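Local coordinates for extracellular solute-binding protein, family 1 (Bifidobacterium longum subsp. infantis, PDB 6FTH) that probably captures human milk oligosaccharides outside the cell and passes them to an ABC transporter for uptake, at residues I157-L162 with Q310-P315; K288-G293 with G305-Q310; F296-D301 with D426-A431; E196-I201 with E264-A269; E175-L180 with H259-E264. All blocks are in the same frame, centred on the assembly; numbering follows the deposited sequence.

Interaction 1: I157-L162 with Q310-P315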
# COMPACT_ATOMS: atom_id res chain seq x y z
N ILE A 157 -7.27 18.61 -2.37
CA ILE A 157 -7.22 20.02 -2.77
C ILE A 157 -7.64 20.88 -1.59
O ILE A 157 -8.43 20.46 -0.73
CB ILE A 157 -8.08 20.29 -4.02
CG1 ILE A 157 -7.77 21.65 -4.63
CG2 ILE A 157 -9.54 20.16 -3.72
CD1 ILE A 157 -8.16 21.69 -6.08
N ASN A 158 -7.09 22.10 -1.54
CA ASN A 158 -7.43 23.08 -0.52
C ASN A 158 -8.76 23.72 -0.92
O ASN A 158 -8.81 24.62 -1.77
CB ASN A 158 -6.33 24.11 -0.33
CG ASN A 158 -6.59 24.94 0.90
OD1 ASN A 158 -7.73 25.36 1.11
ND2 ASN A 158 -5.58 25.09 1.73
N LYS A 159 -9.84 23.19 -0.34
CA LYS A 159 -11.18 23.69 -0.59
C LYS A 159 -11.38 25.10 -0.03
O LYS A 159 -12.15 25.88 -0.59
CB LYS A 159 -12.20 22.70 0.00
CG LYS A 159 -13.67 23.02 -0.31
CD LYS A 159 -13.96 23.08 -1.80
CE LYS A 159 -15.43 22.92 -2.12
NZ LYS A 159 -16.29 23.90 -1.36
N THR A 160 -10.72 25.43 1.09
CA THR A 160 -10.80 26.79 1.60
C THR A 160 -10.29 27.77 0.56
O THR A 160 -10.88 28.83 0.33
CB THR A 160 -9.98 26.90 2.88
OG1 THR A 160 -10.57 26.07 3.88
CG2 THR A 160 -9.92 28.35 3.39
N TRP A 161 -9.20 27.42 -0.13
CA TRP A 161 -8.68 28.28 -1.19
C TRP A 161 -9.65 28.36 -2.37
O TRP A 161 -9.88 29.44 -2.92
CB TRP A 161 -7.34 27.75 -1.67
CG TRP A 161 -6.18 27.87 -0.73
CD1 TRP A 161 -6.18 28.36 0.56
CD2 TRP A 161 -4.82 27.55 -1.03
NE1 TRP A 161 -4.91 28.33 1.06
CE2 TRP A 161 -4.05 27.84 0.11
CE3 TRP A 161 -4.18 27.03 -2.16
CZ2 TRP A 161 -2.68 27.63 0.17
CZ3 TRP A 161 -2.82 26.83 -2.12
CH2 TRP A 161 -2.08 27.12 -0.96
N LEU A 162 -10.21 27.22 -2.80
CA LEU A 162 -11.18 27.26 -3.88
C LEU A 162 -12.32 28.21 -3.52
O LEU A 162 -12.74 29.02 -4.34
CB LEU A 162 -11.76 25.87 -4.14
CG LEU A 162 -10.78 24.82 -4.71
CD1 LEU A 162 -11.52 23.49 -4.78
CD2 LEU A 162 -10.23 25.19 -6.07
N GLN A 310 -9.02 22.35 5.92
CA GLN A 310 -9.05 23.10 4.67
C GLN A 310 -9.08 22.19 3.44
O GLN A 310 -9.28 22.70 2.34
CB GLN A 310 -7.83 24.03 4.53
CG GLN A 310 -7.65 25.01 5.69
CD GLN A 310 -6.54 26.03 5.46
OE1 GLN A 310 -6.24 26.43 4.32
NE2 GLN A 310 -5.92 26.48 6.55
N TYR A 311 -8.88 20.88 3.61
CA TYR A 311 -8.59 20.00 2.48
C TYR A 311 -9.67 18.94 2.33
O TYR A 311 -10.17 18.40 3.32
CB TYR A 311 -7.22 19.33 2.63
CG TYR A 311 -6.08 20.30 2.47
CD1 TYR A 311 -5.64 21.06 3.54
CD2 TYR A 311 -5.48 20.49 1.24
CE1 TYR A 311 -4.60 21.96 3.40
CE2 TYR A 311 -4.42 21.37 1.08
CZ TYR A 311 -4.00 22.13 2.17
OH TYR A 311 -2.96 23.04 2.02
N ILE A 312 -9.98 18.63 1.07
CA ILE A 312 -10.90 17.54 0.74
C ILE A 312 -10.26 16.62 -0.28
O ILE A 312 -9.40 17.04 -1.08
CB ILE A 312 -12.24 18.06 0.22
CG1 ILE A 312 -12.08 18.76 -1.13
CG2 ILE A 312 -12.88 18.99 1.26
CD1 ILE A 312 -13.38 19.19 -1.80
N PRO A 313 -10.67 15.35 -0.32
CA PRO A 313 -10.28 14.47 -1.42
C PRO A 313 -11.21 14.76 -2.58
O PRO A 313 -12.42 14.89 -2.40
CB PRO A 313 -10.55 13.06 -0.85
CG PRO A 313 -11.19 13.27 0.55
CD PRO A 313 -11.63 14.70 0.58
N ILE A 314 -10.64 14.85 -3.78
CA ILE A 314 -11.46 15.03 -4.97
C ILE A 314 -11.30 13.90 -5.97
O ILE A 314 -10.20 13.33 -6.12
CB ILE A 314 -11.17 16.35 -5.70
CG1 ILE A 314 -9.69 16.46 -6.07
CG2 ILE A 314 -11.65 17.51 -4.85
CD1 ILE A 314 -9.39 17.60 -7.03
N PRO A 315 -12.34 13.59 -6.73
CA PRO A 315 -12.16 12.72 -7.89
C PRO A 315 -11.09 13.31 -8.80
O PRO A 315 -10.92 14.53 -8.90
CB PRO A 315 -13.53 12.76 -8.56
CG PRO A 315 -14.51 13.16 -7.43
CD PRO A 315 -13.73 14.09 -6.61
O HOH W 1 -5.17 28.88 3.87
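Ile-157 and Asn-158 run antiparallel to Tyr-311 and Ile-312 at the edge of a mixed four-stranded sheet, in one lobe of what is by family a periplasmic-binding-protein type 2 fold. Ile-157 and Ile-312 form the hydrogen-bonded pair: Ile-157 N reaches Ile-312 O at 2.9 Å, and Ile-312 N returns to Ile-157 O at 3.0 Å, both nearly straight. Asn-158 and Tyr-311 are the non-hydrogen-bonded pair that follows. There strand 154-158 turns into helix 159-165, and Gln-310 O faces the first turn, taking weak bonds from Lys-159 N and Thr-160 N.

Asn-158 suits this junction because its two amide ends do different work. As N-cap it accepts from Trp-161 N through OD1 at 2.8 Å, the donor standing above the carbonyl plane. With CG anti to the backbone N (chi1 -169°), the amide lies over one face of the Tyr-311 ring, toward its rim, and ND2 gives an almost straight bond of 3.0 Å to Gln-310 OE1. A second, weak bond runs from ND2 to Tyr-311 OH, which is held more firmly by Thr-292 O.

On the sheet face carrying Ile-157 and Ile-312 the chemistry is apolar. Branched side chains fit a strand, and Ile-157 CG2 meets Ile-314 CG2 at 3.6 Å while also touching Ile-312 CG1. The aliphatic part of Lys-159 extends this cover over Ile-312 CD1, its NZ pairing with Asp-163.

A water at the edge of the Trp-161 ring accepts from NE1 at 2.9 Å and donates to Gln-310 OE1 at 2.7 Å.

Interaction 2: K288-G293 with G305-Q310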
# COMPACT_ATOMS: atom_id res chain seq x y z
N LYS A 288 -0.38 26.27 10.78
CA LYS A 288 -1.23 27.45 10.82
C LYS A 288 -1.45 28.03 9.43
O LYS A 288 -2.59 28.36 9.08
CB LYS A 288 -0.57 28.49 11.74
CG LYS A 288 -1.38 29.76 11.96
CD LYS A 288 -0.61 30.76 12.84
CE LYS A 288 -1.24 32.15 12.85
NZ LYS A 288 -0.48 33.10 13.72
N THR A 289 -0.39 28.17 8.63
CA THR A 289 -0.50 28.72 7.28
C THR A 289 -0.36 27.58 6.28
O THR A 289 0.70 26.96 6.18
CB THR A 289 0.61 29.76 7.06
OG1 THR A 289 0.48 30.80 8.03
CG2 THR A 289 0.52 30.37 5.67
N ALA A 290 -1.44 27.32 5.54
CA ALA A 290 -1.38 26.32 4.49
C ALA A 290 -0.49 26.80 3.36
O ALA A 290 -0.52 27.98 3.00
CB ALA A 290 -2.78 26.07 3.94
N LYS A 291 0.28 25.88 2.78
CA LYS A 291 1.20 26.19 1.69
C LYS A 291 0.85 25.52 0.36
O LYS A 291 1.13 26.11 -0.68
CB LYS A 291 2.63 25.77 2.05
CG LYS A 291 3.17 26.41 3.31
CD LYS A 291 3.57 27.86 3.09
CE LYS A 291 4.17 28.43 4.36
NZ LYS A 291 4.64 29.85 4.19
N THR A 292 0.24 24.34 0.37
CA THR A 292 0.08 23.55 -0.85
C THR A 292 -1.38 23.47 -1.28
O THR A 292 -2.27 23.21 -0.47
CB THR A 292 0.64 22.16 -0.61
OG1 THR A 292 2.02 22.25 -0.25
CG2 THR A 292 0.51 21.29 -1.87
N GLY A 293 -1.62 23.65 -2.58
CA GLY A 293 -2.96 23.62 -3.11
C GLY A 293 -3.48 22.21 -3.37
O GLY A 293 -4.61 21.88 -2.99
N GLY A 305 -2.18 17.49 8.91
CA GLY A 305 -2.20 17.76 10.34
C GLY A 305 -3.29 18.76 10.71
O GLY A 305 -4.44 18.66 10.28
N THR A 306 -2.91 19.76 11.52
CA THR A 306 -3.92 20.71 11.98
C THR A 306 -4.48 21.58 10.86
O THR A 306 -5.47 22.28 11.09
CB THR A 306 -3.35 21.58 13.10
OG1 THR A 306 -2.11 22.15 12.69
CG2 THR A 306 -3.09 20.74 14.36
N LEU A 307 -3.91 21.53 9.66
CA LEU A 307 -4.48 22.23 8.52
C LEU A 307 -5.53 21.41 7.78
O LEU A 307 -6.07 21.87 6.77
CB LEU A 307 -3.37 22.62 7.54
CG LEU A 307 -2.36 23.67 8.03
CD1 LEU A 307 -1.14 23.73 7.11
CD2 LEU A 307 -3.00 25.04 8.16
N LYS A 308 -5.86 20.22 8.29
CA LYS A 308 -6.66 19.27 7.51
C LYS A 308 -8.06 19.77 7.19
O LYS A 308 -8.63 19.35 6.18
CB LYS A 308 -6.75 17.92 8.23
CG LYS A 308 -7.46 17.93 9.55
CD LYS A 308 -7.27 16.57 10.23
CE LYS A 308 -7.99 16.50 11.59
NZ LYS A 308 -7.77 15.15 12.24
N ASP A 309 -8.66 20.62 8.03
CA ASP A 309 -10.04 20.97 7.71
C ASP A 309 -10.14 21.90 6.49
O ASP A 309 -11.25 22.14 6.03
CB ASP A 309 -10.81 21.56 8.91
CG ASP A 309 -10.97 20.56 10.07
OD1 ASP A 309 -11.22 19.34 9.85
OD2 ASP A 309 -10.87 21.01 11.23
N GLN A 310 -9.02 22.35 5.92
CA GLN A 310 -9.05 23.10 4.67
C GLN A 310 -9.08 22.19 3.44
O GLN A 310 -9.28 22.70 2.34
CB GLN A 310 -7.83 24.03 4.53
CG GLN A 310 -7.65 25.01 5.69
CD GLN A 310 -6.54 26.03 5.46
OE1 GLN A 310 -6.24 26.43 4.32
NE2 GLN A 310 -5.92 26.48 6.55
O HOH W 2 -3.81 28.86 6.48
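Leu-307 and Gln-310, one turn apart on a short 3-10 segment, meet the chain at Lys-288 to Ala-290 just before it enters strand 292-297 of the four-stranded sheet. Gly-305, where helix 300-304 ends, has a positive phi of 58°, a conformation glycine adopts readily, and its O accepts from Lys-308 N as the tighter helix begins. At Thr-306 the hydroxyl bonds to Gly-287 O, just before the opposing segment.

Leu-307 supplies the apolar part of the contact with a forked tip that spans two residues. CD1 lies against Ala-290 CA at 3.7 Å and near Thr-289 O, while CD2 packs on the carbonyl of Lys-288, 3.5 Å from its O. The fork of leucine suits this place because its two methyls touch neighbouring parts of the backbone.

Next comes a backbone bond from Gln-310 N to Leu-307 O, which puts the glutamine one 3-10 turn further on. Its amide lies beside Ala-290, whose small side chain lets OE1 come within 3.5 Å of CB; that oxygen also accepts from Asn-158 ND2. The other end of the amide works through a water, which accepts from Gln-310 NE2 at 3.2 Å and from Ala-290 N at 3.0 Å and donates to Lys-288 O at 2.9 Å.

Interaction 3: F296-D301 with D426-A431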
# COMPACT_ATOMS: atom_id res chain seq x y z
N PHE A 296 -1.02 14.48 -3.42
CA PHE A 296 -1.50 13.11 -3.28
C PHE A 296 -1.12 12.56 -1.92
O PHE A 296 -0.03 12.85 -1.41
CB PHE A 296 -0.93 12.22 -4.38
CG PHE A 296 -1.32 12.63 -5.77
CD1 PHE A 296 -2.60 12.41 -6.24
CD2 PHE A 296 -0.40 13.22 -6.62
CE1 PHE A 296 -2.95 12.79 -7.53
CE2 PHE A 296 -0.73 13.60 -7.90
CZ PHE A 296 -1.99 13.38 -8.37
N GLY A 297 -2.00 11.77 -1.32
CA GLY A 297 -1.69 11.23 -0.02
C GLY A 297 -2.70 10.21 0.46
O GLY A 297 -3.56 9.75 -0.29
N TRP A 298 -2.58 9.88 1.75
CA TRP A 298 -3.33 8.83 2.44
C TRP A 298 -4.61 9.36 3.07
O TRP A 298 -5.69 8.79 2.86
CB TRP A 298 -2.43 8.25 3.54
CG TRP A 298 -3.06 7.28 4.49
CD1 TRP A 298 -3.55 7.57 5.74
CD2 TRP A 298 -3.24 5.88 4.30
NE1 TRP A 298 -4.03 6.42 6.33
CE2 TRP A 298 -3.85 5.37 5.46
CE3 TRP A 298 -2.95 5.00 3.25
CZ2 TRP A 298 -4.15 4.02 5.63
CZ3 TRP A 298 -3.26 3.66 3.42
CH2 TRP A 298 -3.86 3.19 4.59
N SER A 299 -4.51 10.44 3.85
CA SER A 299 -5.67 11.06 4.49
C SER A 299 -5.33 12.53 4.75
O SER A 299 -4.16 12.89 4.81
CB SER A 299 -6.03 10.38 5.81
OG SER A 299 -5.06 10.69 6.78
N GLN A 300 -6.37 13.35 4.90
CA GLN A 300 -6.11 14.76 5.19
C GLN A 300 -5.31 14.92 6.47
O GLN A 300 -4.39 15.74 6.54
CB GLN A 300 -7.39 15.58 5.21
CG GLN A 300 -8.16 15.53 3.92
CD GLN A 300 -9.27 14.51 3.99
OE1 GLN A 300 -9.02 13.30 4.08
NE2 GLN A 300 -10.52 14.98 3.95
N ASP A 301 -5.61 14.11 7.49
CA ASP A 301 -4.85 14.23 8.73
C ASP A 301 -3.38 13.91 8.51
O ASP A 301 -2.50 14.63 8.99
CB ASP A 301 -5.43 13.34 9.83
CG ASP A 301 -4.74 13.56 11.16
OD1 ASP A 301 -5.09 14.54 11.87
OD2 ASP A 301 -3.80 12.80 11.48
N ASP A 426 -10.91 5.34 10.33
CA ASP A 426 -12.00 6.28 10.09
C ASP A 426 -11.57 7.31 9.05
O ASP A 426 -12.36 7.65 8.14
CB ASP A 426 -12.36 7.02 11.38
CG ASP A 426 -12.96 6.12 12.45
OD1 ASP A 426 -13.37 4.95 12.18
OD2 ASP A 426 -13.04 6.64 13.59
N ASN A 427 -10.34 7.82 9.17
CA ASN A 427 -9.84 8.82 8.24
C ASN A 427 -9.74 8.24 6.83
O ASN A 427 -10.14 8.89 5.87
CB ASN A 427 -8.47 9.30 8.69
CG ASN A 427 -8.53 10.22 9.92
OD1 ASN A 427 -9.57 10.77 10.26
ND2 ASN A 427 -7.41 10.39 10.55
N LEU A 428 -9.25 7.01 6.70
CA LEU A 428 -9.15 6.41 5.38
C LEU A 428 -10.52 6.16 4.77
O LEU A 428 -10.75 6.45 3.58
CB LEU A 428 -8.35 5.10 5.45
CG LEU A 428 -8.15 4.50 4.06
CD1 LEU A 428 -7.21 5.33 3.25
CD2 LEU A 428 -7.65 3.06 4.17
N LEU A 429 -11.45 5.62 5.56
CA LEU A 429 -12.82 5.42 5.08
C LEU A 429 -13.39 6.71 4.51
O LEU A 429 -13.97 6.73 3.41
CB LEU A 429 -13.67 4.96 6.27
CG LEU A 429 -14.52 3.69 6.31
CD1 LEU A 429 -15.73 3.94 7.22
CD2 LEU A 429 -14.95 3.15 4.96
N GLU A 430 -13.23 7.82 5.24
CA GLU A 430 -13.74 9.10 4.79
C GLU A 430 -13.03 9.56 3.53
O GLU A 430 -13.68 10.06 2.59
CB GLU A 430 -13.59 10.14 5.91
CG GLU A 430 -14.58 9.92 7.03
CD GLU A 430 -16.01 10.13 6.58
OE1 GLU A 430 -16.28 11.14 5.89
OE2 GLU A 430 -16.86 9.28 6.91
N ALA A 431 -11.72 9.41 3.48
CA ALA A 431 -10.96 9.81 2.30
C ALA A 431 -11.36 9.01 1.07
O ALA A 431 -11.17 9.49 -0.06
CB ALA A 431 -9.47 9.66 2.53
O HOH W 3 -5.01 9.12 9.08
O HOH W 4 -10.01 11.64 6.07
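Leu-428 approaches Trp-298 from helix 423-432 and crosses it at about a right angle. From CB, its CG lies anti to the backbone N (chi1 -176°), and the side chain forks there toward the indole. CD1 stands over the centre of the six-membered ring, 3.9 Å from its centroid and only 6° off the ring normal, a CH-pi contact made squarely on the face. The same methyl also touches Trp-298 O. CD2 stands above the plane but beyond the rim on the CZ2-CH2 side, 3.8 Å from CH2. A leucine fits here because its fork sets one methyl on the ring face and the other past its rim, while the indole keeps its single polar atom, NE1, for Asp-424.

The contact joins this helix to the end of strand 292-297 and the start of helix 300-304, where the sheet of one lobe of the binding-protein fold gives way to a helix. Ser-299 is the N-cap, its small hydroxyl reaching forward to Ala-302 N, and its CB rests on Asn-427 CB. Farther along helix 423-432, Ala-431 is small enough for its CB to lie 3.9 Å from Trp-298 O and close to Gln-300 OE1.

Two waters carry the polar links. One joins Ser-299 OG to Asn-427 ND2, from which it accepts at 3.1 Å, and lies at the edge of the indole. The other donates to both Gln-300 OE1 and Asn-427 O, at 2.8 Å to the latter.

Interaction 4: E196-I201 with E264-A269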
# COMPACT_ATOMS: atom_id res chain seq x y z
N GLU A 196 2.63 30.10 -2.00
CA GLU A 196 1.78 28.98 -2.35
C GLU A 196 2.50 28.07 -3.33
O GLU A 196 3.02 28.51 -4.35
CB GLU A 196 0.50 29.49 -3.00
CG GLU A 196 -0.55 30.05 -2.05
CD GLU A 196 -0.28 31.48 -1.58
OE1 GLU A 196 0.67 32.13 -2.05
OE2 GLU A 196 -1.05 31.94 -0.70
N ILE A 197 2.48 26.78 -3.01
CA ILE A 197 2.88 25.72 -3.94
C ILE A 197 1.59 25.18 -4.54
O ILE A 197 0.85 24.46 -3.85
CB ILE A 197 3.64 24.62 -3.19
CG1 ILE A 197 4.90 25.17 -2.52
CG2 ILE A 197 4.01 23.50 -4.17
CD1 ILE A 197 5.59 24.21 -1.53
N PRO A 198 1.25 25.53 -5.79
CA PRO A 198 -0.08 25.13 -6.28
C PRO A 198 -0.31 23.64 -6.23
O PRO A 198 -1.34 23.20 -5.71
CB PRO A 198 -0.09 25.71 -7.69
CG PRO A 198 0.82 26.90 -7.59
CD PRO A 198 1.92 26.43 -6.73
N MET A 199 0.63 22.86 -6.76
CA MET A 199 0.58 21.40 -6.70
C MET A 199 1.97 20.91 -6.33
O MET A 199 2.96 21.39 -6.89
CB MET A 199 0.15 20.83 -8.05
CG MET A 199 0.10 19.33 -8.08
SD MET A 199 -0.73 18.73 -9.58
CE MET A 199 -0.83 16.95 -9.24
N ASN A 200 2.05 19.97 -5.38
CA ASN A 200 3.29 19.35 -4.97
C ASN A 200 3.25 17.86 -5.27
O ASN A 200 2.25 17.19 -4.97
CB ASN A 200 3.58 19.59 -3.50
CG ASN A 200 5.06 19.73 -3.23
OD1 ASN A 200 5.89 19.54 -4.12
ND2 ASN A 200 5.41 20.01 -2.00
N ILE A 201 4.32 17.36 -5.88
CA ILE A 201 4.43 15.95 -6.22
C ILE A 201 5.75 15.41 -5.68
O ILE A 201 6.74 16.14 -5.53
CB ILE A 201 4.33 15.72 -7.76
CG1 ILE A 201 5.35 16.57 -8.53
CG2 ILE A 201 2.91 16.00 -8.25
CD1 ILE A 201 5.53 16.14 -10.00
N GLU A 264 5.34 26.34 -15.94
CA GLU A 264 4.55 27.48 -15.51
C GLU A 264 4.73 27.80 -14.03
O GLU A 264 4.03 28.68 -13.52
CB GLU A 264 3.07 27.22 -15.85
CG GLU A 264 2.81 27.19 -17.35
CD GLU A 264 1.38 26.90 -17.74
OE1 GLU A 264 0.68 26.09 -17.08
OE2 GLU A 264 0.93 27.47 -18.75
N GLY A 265 5.65 27.14 -13.34
CA GLY A 265 5.85 27.41 -11.94
C GLY A 265 4.74 26.92 -11.04
O GLY A 265 4.57 27.43 -9.93
N LEU A 266 3.96 25.93 -11.49
CA LEU A 266 2.84 25.43 -10.70
C LEU A 266 3.20 24.22 -9.84
O LEU A 266 2.40 23.84 -8.97
CB LEU A 266 1.67 25.11 -11.61
CG LEU A 266 1.27 26.25 -12.56
CD1 LEU A 266 0.21 25.85 -13.56
CD2 LEU A 266 0.78 27.47 -11.77
N ILE A 267 4.36 23.63 -10.06
CA ILE A 267 4.96 22.57 -9.26
C ILE A 267 6.39 23.01 -8.96
O ILE A 267 7.01 23.63 -9.83
CB ILE A 267 4.92 21.25 -10.05
CG1 ILE A 267 3.47 20.79 -10.19
CG2 ILE A 267 5.82 20.21 -9.41
CD1 ILE A 267 3.25 19.56 -11.08
N PRO A 268 6.97 22.70 -7.79
CA PRO A 268 8.33 23.18 -7.51
C PRO A 268 9.33 22.69 -8.53
O PRO A 268 9.33 21.52 -8.92
CB PRO A 268 8.62 22.62 -6.11
CG PRO A 268 7.25 22.50 -5.47
CD PRO A 268 6.37 22.04 -6.61
N ALA A 269 10.21 23.60 -8.97
CA ALA A 269 11.20 23.27 -9.98
C ALA A 269 12.13 22.15 -9.52
O ALA A 269 12.63 21.40 -10.36
CB ALA A 269 12.01 24.51 -10.35
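A single backbone hydrogen bond, Met-199 N to Leu-266 O at 3.0 Å, ties these two segments, although their chains pass with alpha carbons little more than 5 Å apart. The donor sits almost on the extension of the acceptor's C=O bond (176°). Instead of a second N-H, the return contact is made by a C-H: Ile-267 CA lies 3.3 Å from Met-199 O.

Proline helps to explain this economy. The chains run parallel here, and the next residue that could return a bond to Met-199 O is Pro-268, which has no N-H and sets its CD 3.5 Å from that oxygen. Its ring crosses the Ile-197 side chain at about a right angle, CG meeting CG2 at 3.6 Å, and Asn-200 OD1 approaches the same CG. The amide nitrogen of Asn-200 is turned to Gln-283 and Asp-282. Pro-198, at the corner where the chain changes direction, lays its ring on the Leu-266 carbonyl, with CB 3.4 Å from that O.

The segments join strand 197-199, an outermost strand of the four-stranded sheet, to the loop that leaves helix 249-263. That helix ends in a Schellman motif: Gly-265, the C-prime residue, has positive phi, easy for glycine, and the chain then turns along the strand.

Beyond the turn the contact is hydrophobic. Leu-266 CD2 reaches Pro-198 CG, and Ile-267 divides its branches, CG1 to Met-199 CB at 4.0 Å and CG2 to Ile-201 CG1 at 3.8 Å. Met-199, extended and unbranched beyond CG, sends its tip away from this loop toward Phe-296, while Tyr-258 of helix 249-263 packs against Met-199, Ile-201 and Ile-267.

Interaction 5: E175-L180 with H259-E264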
# COMPACT_ATOMS: atom_id res chain seq x y z
N GLU A 175 -9.22 22.64 -16.40
CA GLU A 175 -9.75 23.28 -15.20
C GLU A 175 -8.75 23.19 -14.05
O GLU A 175 -8.60 24.14 -13.28
CB GLU A 175 -11.07 22.62 -14.80
CG GLU A 175 -12.23 22.99 -15.71
CD GLU A 175 -13.52 22.26 -15.40
OE1 GLU A 175 -13.58 21.50 -14.41
OE2 GLU A 175 -14.50 22.47 -16.14
N LEU A 176 -8.03 22.06 -13.95
CA LEU A 176 -7.01 21.95 -12.91
C LEU A 176 -5.90 22.98 -13.12
O LEU A 176 -5.46 23.63 -12.16
CB LEU A 176 -6.47 20.53 -12.81
CG LEU A 176 -5.30 20.31 -11.86
CD1 LEU A 176 -5.67 20.64 -10.42
CD2 LEU A 176 -4.83 18.86 -12.00
N GLU A 177 -5.43 23.12 -14.36
CA GLU A 177 -4.39 24.10 -14.63
C GLU A 177 -4.86 25.50 -14.26
O GLU A 177 -4.11 26.28 -13.63
CB GLU A 177 -3.97 24.02 -16.11
CG GLU A 177 -2.84 24.95 -16.43
CD GLU A 177 -2.45 24.93 -17.90
OE1 GLU A 177 -3.14 24.29 -18.72
OE2 GLU A 177 -1.43 25.56 -18.22
N ASN A 178 -6.11 25.83 -14.58
CA ASN A 178 -6.62 27.16 -14.26
C ASN A 178 -6.65 27.39 -12.75
O ASN A 178 -6.26 28.47 -12.27
CB ASN A 178 -8.01 27.34 -14.86
CG ASN A 178 -8.62 28.69 -14.55
OD1 ASN A 178 -8.13 29.73 -15.03
ND2 ASN A 178 -9.70 28.70 -13.77
N VAL A 179 -7.11 26.39 -11.99
CA VAL A 179 -7.10 26.49 -10.53
C VAL A 179 -5.69 26.70 -10.00
O VAL A 179 -5.46 27.53 -9.10
CB VAL A 179 -7.74 25.23 -9.92
CG1 VAL A 179 -7.42 25.11 -8.45
CG2 VAL A 179 -9.24 25.21 -10.18
N LEU A 180 -4.72 25.95 -10.53
CA LEU A 180 -3.37 26.05 -10.02
C LEU A 180 -2.77 27.43 -10.30
O LEU A 180 -2.04 27.96 -9.47
CB LEU A 180 -2.50 24.96 -10.63
CG LEU A 180 -2.88 23.51 -10.26
CD1 LEU A 180 -1.96 22.58 -10.97
CD2 LEU A 180 -2.81 23.28 -8.76
N HIS A 259 4.99 18.56 -17.44
CA HIS A 259 6.01 19.51 -17.87
C HIS A 259 5.42 20.90 -18.09
O HIS A 259 6.05 21.91 -17.75
CB HIS A 259 6.74 19.04 -19.12
CG HIS A 259 7.76 20.03 -19.60
ND1 HIS A 259 8.81 20.44 -18.81
CD2 HIS A 259 7.85 20.73 -20.75
CE1 HIS A 259 9.52 21.34 -19.46
NE2 HIS A 259 8.96 21.54 -20.64
N LYS A 260 4.20 20.97 -18.61
CA LYS A 260 3.54 22.25 -18.76
C LYS A 260 3.38 22.92 -17.41
O LYS A 260 3.76 24.08 -17.22
CB LYS A 260 2.18 22.06 -19.45
CG LYS A 260 1.47 23.38 -19.75
CD LYS A 260 0.08 23.19 -20.36
CE LYS A 260 -0.46 24.52 -20.90
NZ LYS A 260 -1.91 24.47 -21.25
N LEU A 261 2.85 22.18 -16.43
CA LEU A 261 2.67 22.72 -15.09
C LEU A 261 3.99 23.19 -14.50
O LEU A 261 4.08 24.28 -13.92
CB LEU A 261 2.04 21.67 -14.18
CG LEU A 261 0.63 21.18 -14.54
CD1 LEU A 261 0.03 20.32 -13.39
CD2 LEU A 261 -0.33 22.28 -14.90
N ILE A 262 5.02 22.34 -14.58
CA ILE A 262 6.34 22.68 -14.04
C ILE A 262 6.89 23.93 -14.72
O ILE A 262 7.40 24.84 -14.06
CB ILE A 262 7.30 21.48 -14.16
CG1 ILE A 262 6.91 20.39 -13.17
CG2 ILE A 262 8.76 21.89 -13.89
CD1 ILE A 262 7.52 19.03 -13.47
N SER A 263 6.76 24.00 -16.04
CA SER A 263 7.29 25.14 -16.79
C SER A 263 6.57 26.44 -16.44
O SER A 263 7.15 27.52 -16.60
CB SER A 263 7.20 24.85 -18.29
OG SER A 263 5.89 25.03 -18.79
N GLU A 264 5.34 26.34 -15.94
CA GLU A 264 4.55 27.48 -15.51
C GLU A 264 4.73 27.80 -14.03
O GLU A 264 4.03 28.68 -13.52
CB GLU A 264 3.07 27.22 -15.85
CG GLU A 264 2.81 27.19 -17.35
CD GLU A 264 1.38 26.90 -17.74
OE1 GLU A 264 0.68 26.09 -17.08
OE2 GLU A 264 0.93 27.47 -18.75
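Glu-177 reaches from helix 173-185 with its carboxylate between Lys-260 and Glu-264, crossing each of these side chains at about a right angle. Its CG is anti to the backbone N (chi1 -176°) and the chain beyond is extended, a length that lets one acid reach two partners, Lys-260 on the other helix and Glu-264 just past its end. Lys-260, also extended, brings NZ to OE1 at 2.8 Å in a salt bridge that uses the syn lone pair, the side facing the other oxygen.

OE2 meets an acid instead. It lies 2.5 Å from Glu-264 OE1, with the two carboxylate planes turned 46° apart. Oxygens this close suggest that one of the two groups holds a proton, and the nearby ammonium of Lys-260 probably eases the crowding of negative charge; Lys-181 adds only long, weak ion pairs to both acids.

The two segments are almost parallel, their axes 14° apart with a closest approach of 11.5 Å; here helices 173-185 and 249-263 run side by side in the same lobe of the fold. At that spacing, long side chains have to bridge the gap. Leucines also do so, next to the charged groups: Leu-180 and Leu-261 cross at about a right angle, CD1 to CD1 at 3.9 Å, and Leu-261 CD2 touches the aliphatic CG of Glu-177 at 4.0 Å.

Interactions 1, 2 and 4 are all tied to one four-stranded sheet: interactions 1 and 4 at its outermost strands, 311-313 and 197-199, and interaction 2 just ahead of strand 292-297. Interaction 3 leaves the far end of that strand and lies nearest the chain's centre. Interactions 4 and 5 are the buried contacts and share Glu-264, just past the end of helix 249-263, yet one is mainly apolar and the other pairs leucines with a charged cluster. The partly buried interactions 1, 2 and 3 use water bridges, and Gln-310 serves both 1 and 2. A salt bridge from Lys-308 to Asp-301 connects 2 with 3.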